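Local coordinates for extracellular solute-binding protein family 1 (Alicyclobacillus acidocaldarius subsp. acidocaldarius, PDB 4OVJ) that probably captures a solute outside the cell, likely a sugar or related compound, and hands it to an ABC importer, as in family 1 extracellular solute-binding proteins, at residues 183-188 with 375-380; 222-225 with 229-232; 332-335 with 339-342. All coordinates share one frame; numbering follows the deposited sequence.

Interaction 1: 183-188 with 375-380. With SO4 (sulfate ion), chain B.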
loop_
_atom_site.group_PDB
_atom_site.type_symbol
_atom_site.label_atom_id
_atom_site.label_comp_id
_atom_site.label_asym_id
_atom_site.label_seq_id
_atom_site.Cartn_x
_atom_site.Cartn_y
_atom_site.Cartn_z
ATOM N N GLU A 183 -4.575 -0.536 -16.038
ATOM C CA GLU A 183 -5.717 -1.314 -15.602
ATOM C C GLU A 183 -5.269 -2.564 -14.859
ATOM O O GLU A 183 -4.510 -3.384 -15.372
ATOM C CB GLU A 183 -6.591 -1.709 -16.774
ATOM C CG GLU A 183 -7.335 -0.535 -17.394
ATOM C CD GLU A 183 -7.998 -0.922 -18.701
ATOM O OE1 GLU A 183 -7.326 -0.840 -19.755
ATOM O OE2 GLU A 183 -9.189 -1.309 -18.671
ATOM N N SER A 184 -5.793 -2.701 -13.661
ATOM C CA SER A 184 -5.535 -3.838 -12.801
ATOM C C SER A 184 -6.670 -3.889 -11.809
ATOM O O SER A 184 -7.410 -2.909 -11.631
ATOM C CB SER A 184 -4.210 -3.675 -12.052
ATOM O OG SER A 184 -4.282 -2.633 -11.079
ATOM N N TRP A 185 -6.785 -5.015 -11.137
ATOM C CA TRP A 185 -7.821 -5.189 -10.126
ATOM C C TRP A 185 -7.728 -4.108 -9.056
ATOM O O TRP A 185 -8.751 -3.536 -8.656
ATOM C CB TRP A 185 -7.655 -6.568 -9.532
ATOM C CG TRP A 185 -8.638 -7.060 -8.523
ATOM C CD1 TRP A 185 -8.325 -7.642 -7.341
ATOM C CD2 TRP A 185 -10.068 -7.129 -8.635
ATOM N NE1 TRP A 185 -9.454 -8.042 -6.694
ATOM C CE2 TRP A 185 -10.544 -7.749 -7.462
ATOM C CE3 TRP A 185 -10.990 -6.711 -9.593
ATOM C CZ2 TRP A 185 -11.913 -7.956 -7.215
ATOM C CZ3 TRP A 185 -12.341 -6.936 -9.366
ATOM C CH2 TRP A 185 -12.789 -7.555 -8.185
ATOM N N GLN A 186 -6.515 -3.785 -8.610
ATOM C CA GLN A 186 -6.405 -2.793 -7.554
ATOM C C GLN A 186 -6.597 -1.352 -8.055
ATOM O O GLN A 186 -7.140 -0.522 -7.321
ATOM C CB GLN A 186 -5.118 -2.982 -6.742
ATOM C CG GLN A 186 -5.051 -4.318 -5.982
ATOM C CD GLN A 186 -6.190 -4.527 -4.991
ATOM O OE1 GLN A 186 -6.751 -3.574 -4.454
ATOM N NE2 GLN A 186 -6.538 -5.786 -4.744
ATOM N N THR A 187 -6.219 -1.017 -9.291
ATOM C CA THR A 187 -6.590 0.331 -9.760
ATOM C C THR A 187 -8.095 0.423 -10.007
ATOM O O THR A 187 -8.689 1.483 -9.827
ATOM C CB THR A 187 -5.838 0.842 -10.998
ATOM O OG1 THR A 187 -6.154 0.052 -12.148
ATOM C CG2 THR A 187 -4.345 0.877 -10.757
ATOM N N PHE A 188 -8.716 -0.678 -10.426
ATOM C CA PHE A 188 -10.160 -0.699 -10.471
ATOM C C PHE A 188 -10.764 -0.492 -9.062
ATOM O O PHE A 188 -11.772 0.195 -8.906
ATOM C CB PHE A 188 -10.728 -1.968 -11.112
ATOM C CG PHE A 188 -12.219 -1.979 -11.097
ATOM C CD1 PHE A 188 -12.927 -0.984 -11.749
ATOM C CD2 PHE A 188 -12.916 -2.918 -10.359
ATOM C CE1 PHE A 188 -14.301 -0.920 -11.670
ATOM C CE2 PHE A 188 -14.296 -2.870 -10.294
ATOM C CZ PHE A 188 -14.992 -1.872 -10.948
ATOM N N GLN A 375 -10.825 -15.148 0.618
ATOM C CA GLN A 375 -9.751 -16.089 0.285
ATOM C C GLN A 375 -9.474 -16.221 -1.214
ATOM O O GLN A 375 -8.337 -16.470 -1.619
ATOM C CB GLN A 375 -10.078 -17.472 0.864
ATOM C CG GLN A 375 -11.278 -18.152 0.224
ATOM C CD GLN A 375 -11.536 -19.538 0.783
ATOM O OE1 GLN A 375 -10.685 -20.120 1.453
ATOM N NE2 GLN A 375 -12.716 -20.073 0.509
ATOM N N HIS A 376 -10.510 -16.040 -2.027
ATOM C CA HIS A 376 -10.403 -16.193 -3.487
ATOM C C HIS A 376 -9.823 -14.961 -4.209
ATOM O O HIS A 376 -9.790 -14.937 -5.438
ATOM C CB HIS A 376 -11.779 -16.527 -4.083
ATOM C CG HIS A 376 -12.329 -17.854 -3.649
ATOM N ND1 HIS A 376 -11.639 -19.036 -3.812
ATOM C CD2 HIS A 376 -13.510 -18.183 -3.074
ATOM C CE1 HIS A 376 -12.366 -20.036 -3.346
ATOM N NE2 HIS A 376 -13.508 -19.545 -2.893
ATOM N N ASP A 377 -9.368 -13.949 -3.471
ATOM C CA ASP A 377 -8.893 -12.698 -4.086
ATOM C C ASP A 377 -7.799 -12.873 -5.132
ATOM O O ASP A 377 -7.836 -12.217 -6.173
ATOM C CB ASP A 377 -8.409 -11.711 -3.018
ATOM C CG ASP A 377 -7.980 -10.372 -3.606
ATOM O OD1 ASP A 377 -8.838 -9.617 -4.104
ATOM O OD2 ASP A 377 -6.769 -10.085 -3.595
ATOM N N LYS A 378 -6.823 -13.740 -4.855
ATOM C CA LYS A 378 -5.721 -13.958 -5.785
ATOM C C LYS A 378 -6.230 -14.467 -7.142
ATOM O O LYS A 378 -5.832 -13.951 -8.189
ATOM C CB LYS A 378 -4.685 -14.911 -5.180
ATOM C CG LYS A 378 -3.394 -14.993 -5.979
ATOM C CD LYS A 378 -2.237 -15.510 -5.132
ATOM C CE LYS A 378 -0.936 -15.552 -5.921
ATOM N NZ LYS A 378 -0.927 -16.650 -6.928
ATOM N N GLU A 379 -7.128 -15.449 -7.117
ATOM C CA GLU A 379 -7.722 -15.996 -8.340
ATOM C C GLU A 379 -8.563 -14.951 -9.064
ATOM O O GLU A 379 -8.462 -14.802 -10.279
ATOM C CB GLU A 379 -8.578 -17.234 -8.035
ATOM C CG GLU A 379 -9.217 -17.834 -9.284
ATOM C CD GLU A 379 -9.836 -19.207 -9.076
ATOM O OE1 GLU A 379 -9.826 -19.726 -7.937
ATOM O OE2 GLU A 379 -10.341 -19.773 -10.075
ATOM N N ILE A 380 -9.390 -14.235 -8.308
ATOM C CA ILE A 380 -10.257 -13.189 -8.867
ATOM C C ILE A 380 -9.426 -12.081 -9.520
ATOM O O ILE A 380 -9.741 -11.622 -10.610
ATOM C CB ILE A 380 -11.216 -12.623 -7.798
ATOM C CG1 ILE A 380 -12.216 -13.717 -7.404
ATOM C CG2 ILE A 380 -11.964 -11.410 -8.335
ATOM C CD1 ILE A 380 -13.164 -13.356 -6.293
HETATM S S SO4 B . -1.320 -2.985 -9.022
HETATM O O1 SO4 B . -1.795 -4.119 -9.839
HETATM O O2 SO4 B . -1.550 -3.235 -7.576
HETATM O O3 SO4 B . 0.135 -2.824 -9.219
HETATM O O4 SO4 B . -2.018 -1.762 -9.468
HETATM O O HOH W 1 -8.244 -7.080 -2.801
HETATM O O HOH W 2 -5.408 -8.338 -5.258
#
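Two helix N-termini meet in this contact of the periplasmic-binding-protein fold: Trp185, in the first turn of helix 185-194, points its indole N-H at Asp377, the first residue of helix 377-392. Trp185 NE1 donates to Asp377 OD1 at 3.1 Å with an N-H...O angle of 159°. The oxygen lies at the ring edge, almost in the indole plane, and is approached on its syn side but 29° out of the carboxylate plane. The indole reaches it because CG stands anti to the backbone N (chi1 -176°), turning the ring toward helix 377-392. Tyr200 OH also bonds Asp377 OD1. Two waters complete the link: one lies 2.9 Å from both Gln186 NE2 and Asp377 OD1, the other 2.8 Å from both Gln186 NE2 and Asp377 OD2, so one amide nitrogen serves both carboxylate oxygens. Beside these polar contacts, the Ile380 CG2 methyl meets the six-membered ring obliquely and off-centre, 3.6 Å from Trp185 CZ2, in a CH-pi contact. Phe384 and Phe405 also meet the ring. An alanine in place of Trp185 would probably deprive Asp377 of its indole donor and open a gap beside Ile380. At the start of the same helix, Ser184 and Thr187 form a capping box, with Thr187 N donating to Ser184 OG at 3.1 Å. A sulfate, probably from the crystallisation liquor, lies beside Ser184 and is also bound by Tyr139 and Trp260. The direct and water-borne donors converging on Asp377, together with its place at a helix start, would be expected to favour its carboxylate form.

Interaction 2: 222-225 with 229-232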
loop_
_atom_site.group_PDB
_atom_site.type_symbol
_atom_site.label_atom_id
_atom_site.label_comp_id
_atom_site.label_asym_id
_atom_site.label_seq_id
_atom_site.Cartn_x
_atom_site.Cartn_y
_atom_site.Cartn_z
ATOM N N ALA A 222 -10.280 2.281 -22.689
ATOM C CA ALA A 222 -10.483 1.943 -24.099
ATOM C C ALA A 222 -10.430 3.191 -24.983
ATOM O O ALA A 222 -9.851 3.155 -26.066
ATOM C CB ALA A 222 -11.783 1.197 -24.300
ATOM N N ASN A 223 -10.997 4.299 -24.501
ATOM C CA ASN A 223 -10.949 5.545 -25.265
ATOM C C ASN A 223 -9.511 6.051 -25.409
ATOM O O ASN A 223 -9.110 6.495 -26.488
ATOM C CB ASN A 223 -11.876 6.589 -24.674
ATOM C CG ASN A 223 -13.346 6.301 -24.962
ATOM O OD1 ASN A 223 -13.696 5.589 -25.906
ATOM N ND2 ASN A 223 -14.210 6.859 -24.151
ATOM N N LEU A 224 -8.720 5.934 -24.352
ATOM C CA LEU A 224 -7.315 6.337 -24.424
ATOM C C LEU A 224 -6.529 5.443 -25.394
ATOM O O LEU A 224 -5.675 5.927 -26.127
ATOM C CB LEU A 224 -6.670 6.319 -23.041
ATOM C CG LEU A 224 -7.211 7.318 -22.021
ATOM C CD1 LEU A 224 -6.613 7.049 -20.658
ATOM C CD2 LEU A 224 -6.918 8.734 -22.482
ATOM N N ARG A 225 -6.828 4.150 -25.405
ATOM C CA ARG A 225 -6.180 3.238 -26.360
ATOM C C ARG A 225 -6.520 3.614 -27.804
ATOM O O ARG A 225 -5.639 3.660 -28.658
ATOM C CB ARG A 225 -6.602 1.789 -26.125
ATOM C CG ARG A 225 -5.897 1.125 -24.971
ATOM C CD ARG A 225 -6.041 -0.381 -25.015
ATOM N NE ARG A 225 -7.423 -0.812 -24.946
ATOM C CZ ARG A 225 -8.151 -0.904 -23.835
ATOM N NH1 ARG A 225 -7.657 -0.570 -22.653
ATOM N NH2 ARG A 225 -9.403 -1.328 -23.916
ATOM N N VAL A 229 -3.011 7.070 -26.991
ATOM C CA VAL A 229 -2.427 7.815 -25.893
ATOM C C VAL A 229 -1.806 6.892 -24.826
ATOM O O VAL A 229 -0.880 7.288 -24.098
ATOM C CB VAL A 229 -3.515 8.727 -25.299
ATOM C CG1 VAL A 229 -3.025 9.407 -24.067
ATOM C CG2 VAL A 229 -3.943 9.745 -26.351
ATOM N N VAL A 230 -2.338 5.678 -24.712
ATOM C CA VAL A 230 -1.727 4.617 -23.893
ATOM C C VAL A 230 -1.438 3.440 -24.829
ATOM O O VAL A 230 -1.966 3.391 -25.940
ATOM C CB VAL A 230 -2.640 4.192 -22.712
ATOM C CG1 VAL A 230 -3.026 5.409 -21.863
ATOM C CG2 VAL A 230 -3.873 3.469 -23.214
ATOM N N PRO A 231 -0.585 2.506 -24.400
ATOM C CA PRO A 231 -0.156 1.460 -25.334
ATOM C C PRO A 231 -1.281 0.510 -25.694
ATOM O O PRO A 231 -2.230 0.377 -24.945
ATOM C CB PRO A 231 0.946 0.718 -24.567
ATOM C CG PRO A 231 1.323 1.617 -23.438
ATOM C CD PRO A 231 0.072 2.364 -23.097
ATOM N N PRO A 232 -1.175 -0.155 -26.857
ATOM C CA PRO A 232 -2.151 -1.194 -27.223
ATOM C C PRO A 232 -1.998 -2.443 -26.351
ATOM O O PRO A 232 -0.972 -2.617 -25.678
ATOM C CB PRO A 232 -1.797 -1.497 -28.669
ATOM C CG PRO A 232 -0.355 -1.159 -28.790
ATOM C CD PRO A 232 -0.116 0.006 -27.871
HETATM O O HOH W 3 -2.958 2.463 -28.313
#
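Leu224 O accepts a hydrogen bond from Val229 N, 3.0 Å long with an N-H...O angle of 155°, spanning the turn that ends helix 211-226. Beside this bond, the Val230 side chain straddles the last helical turn. Its CG1 methyl lies 3.9 Å from Leu224 CB, while CG2 touches that same carbon and rests 3.6 Å from Arg225 CG. With CG1 beside the backbone N (chi1 -55°), Val230 CG2 falls between that nitrogen and the carbonyl carbon, and this places it against the arginine stem. That stem also passes Pro231, with Arg225 CG 3.7 Å from Pro231 O. A water joins the backbones, donating to Arg225 O at 3.0 Å and to Val230 O at 2.7 Å.

Farther out, the arginine chain bends at chi3 (-61°), which brings one guanidinium face over Ala222 CA. Arg225 NH1 then forms salt bridges to Asp181 and Glu183, which fix the far end of the side chain. Leu224 and Val229 both pack on Leu167 of helix 160-174, and Val229 pairs by backbone bonds with Ala178. Chemically, the direct bond and the water satisfy three carbonyls and one amide at the helix exit, while the valines close the apolar side and the arginine charge is probably balanced by two acids.

Interaction 3: 332-335 with 339-342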
loop_
_atom_site.group_PDB
_atom_site.type_symbol
_atom_site.label_atom_id
_atom_site.label_comp_id
_atom_site.label_asym_id
_atom_site.label_seq_id
_atom_site.Cartn_x
_atom_site.Cartn_y
_atom_site.Cartn_z
ATOM N N GLY A 332 8.318 -0.034 3.570
ATOM C CA GLY A 332 7.499 1.019 3.007
ATOM C C GLY A 332 7.887 2.377 3.565
ATOM O O GLY A 332 8.939 2.543 4.184
ATOM N N ILE A 333 7.021 3.356 3.335
ATOM C CA ILE A 333 7.235 4.709 3.822
ATOM C C ILE A 333 6.963 4.756 5.325
ATOM O O ILE A 333 5.972 4.194 5.784
ATOM C CB ILE A 333 6.302 5.687 3.102
ATOM C CG1 ILE A 333 6.623 5.673 1.613
ATOM C CG2 ILE A 333 6.461 7.092 3.661
ATOM C CD1 ILE A 333 8.107 5.785 1.364
ATOM N N PRO A 334 7.830 5.427 6.100
ATOM C CA PRO A 334 7.594 5.496 7.536
ATOM C C PRO A 334 6.229 6.055 7.893
ATOM O O PRO A 334 5.760 7.026 7.288
ATOM C CB PRO A 334 8.690 6.433 8.032
ATOM C CG PRO A 334 9.795 6.239 7.057
ATOM C CD PRO A 334 9.125 6.025 5.735
ATOM N N VAL A 335 5.589 5.424 8.867
ATOM C CA VAL A 335 4.245 5.808 9.245
ATOM C C VAL A 335 4.177 7.144 9.999
ATOM O O VAL A 335 3.181 7.852 9.926
ATOM C CB VAL A 335 3.584 4.676 10.061
ATOM C CG1 VAL A 335 4.294 4.470 11.390
ATOM C CG2 VAL A 335 2.109 4.958 10.253
ATOM N N VAL A 339 9.144 11.125 11.971
ATOM C CA VAL A 339 10.232 10.354 11.374
ATOM C C VAL A 339 10.424 10.785 9.926
ATOM O O VAL A 339 11.547 11.011 9.488
ATOM C CB VAL A 339 9.979 8.836 11.470
ATOM C CG1 VAL A 339 10.963 8.057 10.621
ATOM C CG2 VAL A 339 10.048 8.397 12.919
ATOM N N ARG A 340 9.332 10.922 9.182
ATOM C CA ARG A 340 9.442 11.395 7.797
ATOM C C ARG A 340 10.133 12.758 7.732
ATOM O O ARG A 340 11.033 12.964 6.902
ATOM C CB ARG A 340 8.088 11.452 7.111
ATOM C CG ARG A 340 7.499 10.072 6.816
ATOM C CD ARG A 340 6.359 10.121 5.810
ATOM N NE ARG A 340 5.283 10.990 6.244
ATOM C CZ ARG A 340 4.333 10.656 7.117
ATOM N NH1 ARG A 340 4.277 9.437 7.657
ATOM N NH2 ARG A 340 3.429 11.546 7.457
ATOM N N THR A 341 9.730 13.673 8.614
ATOM C CA THR A 341 10.325 15.027 8.641
ATOM C C THR A 341 11.834 14.966 8.884
ATOM O O THR A 341 12.624 15.614 8.177
ATOM C CB THR A 341 9.624 15.931 9.679
ATOM O OG1 THR A 341 8.251 16.102 9.308
ATOM C CG2 THR A 341 10.278 17.320 9.746
ATOM N N GLN A 342 12.234 14.175 9.870
ATOM C CA GLN A 342 13.640 14.069 10.232
ATOM C C GLN A 342 14.463 13.334 9.167
ATOM O O GLN A 342 15.619 13.686 8.921
ATOM C CB GLN A 342 13.779 13.442 11.622
ATOM C CG GLN A 342 13.165 14.341 12.690
ATOM C CD GLN A 342 13.237 13.769 14.094
ATOM O OE1 GLN A 342 12.213 13.421 14.689
ATOM N NE2 GLN A 342 14.445 13.685 14.637
HETATM O O HOH W 4 1.476 10.639 9.408
#
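Arg340 NH1 reaches two successive backbone carbonyls of segment 332-335. Its stronger bond, to Pro334 O, is 2.9 Å long with an N-H...O angle of 158°; the oxygen lies at the guanidinium edge, close to its plane, although the donor is tilted from the plane of the carbonyl. The second, from Arg340 NH1 to Val335 O at 3.0 Å, is weak, its angle closing to 139°. Beside them, a water accepts from Arg340 NH2 at 2.9 Å and donates weakly to Val335 O. Asn360 OD1 is hydrogen-bonded to Arg340 NE, so partners spread along the guanidinium edge limit its rotation.

The chain that carries this group bends at chi3 (-57°), folding the guanidinium back toward the carbonyls. Its methylenes do the packing: Arg340 CG lies 4.0 Å from Pro334 CB, and Arg340 CD comes 3.7 Å from the CG2 methyl of Ile333, a contact described for one of the two conformers modelled for that isoleucine, with the two side chains crossing at about a right angle. The same proline carbon also faces Val339 CG1 at 3.8 Å. Val339 places this methyl by holding CG1 anti to its backbone N, and it too meets its partner nearly at a right angle. The proline ring thus rests against both helix residues, its CB serving as the common point of contact.

Outside the pair, helix 350-365 covers Ile333 and Pro334 through Phe356 and lies against Arg340 through Leu363. Ile333 is joined by backbone bonds to Leu136 of strand 128-144. Such geometry describes a tight strand-to-helix connection: the short, weakly bonded strand 333-334, paired with strand 128-144, leads through two residues into helix 337-345, whose arginine turns back to bind the carbonyls at the strand's exit.

From the N terminus, segment 183-188 at the start of helix 185-194 opens interaction 1, which ties it to the start of helix 377-392 when segment 375-380 arrives 187 residues later. Both other contacts fall within that long excursion. Interaction 2 closes first, a short turn between helix 211-226 and the loop leading to helix 233-236; interaction 3 follows in series, joining strand 333-334 to helix 337-345. None of the loops cross. Interactions 1 and 2 touch, Glu183 OE1 lying 2.9 Å from Arg225 NH1 in a salt bridge that ties the approach to helix 185-194 to helix 211-226. Interaction 3 stands apart, about 16 Å from interaction 1 by nearest atoms and across the chain's centre.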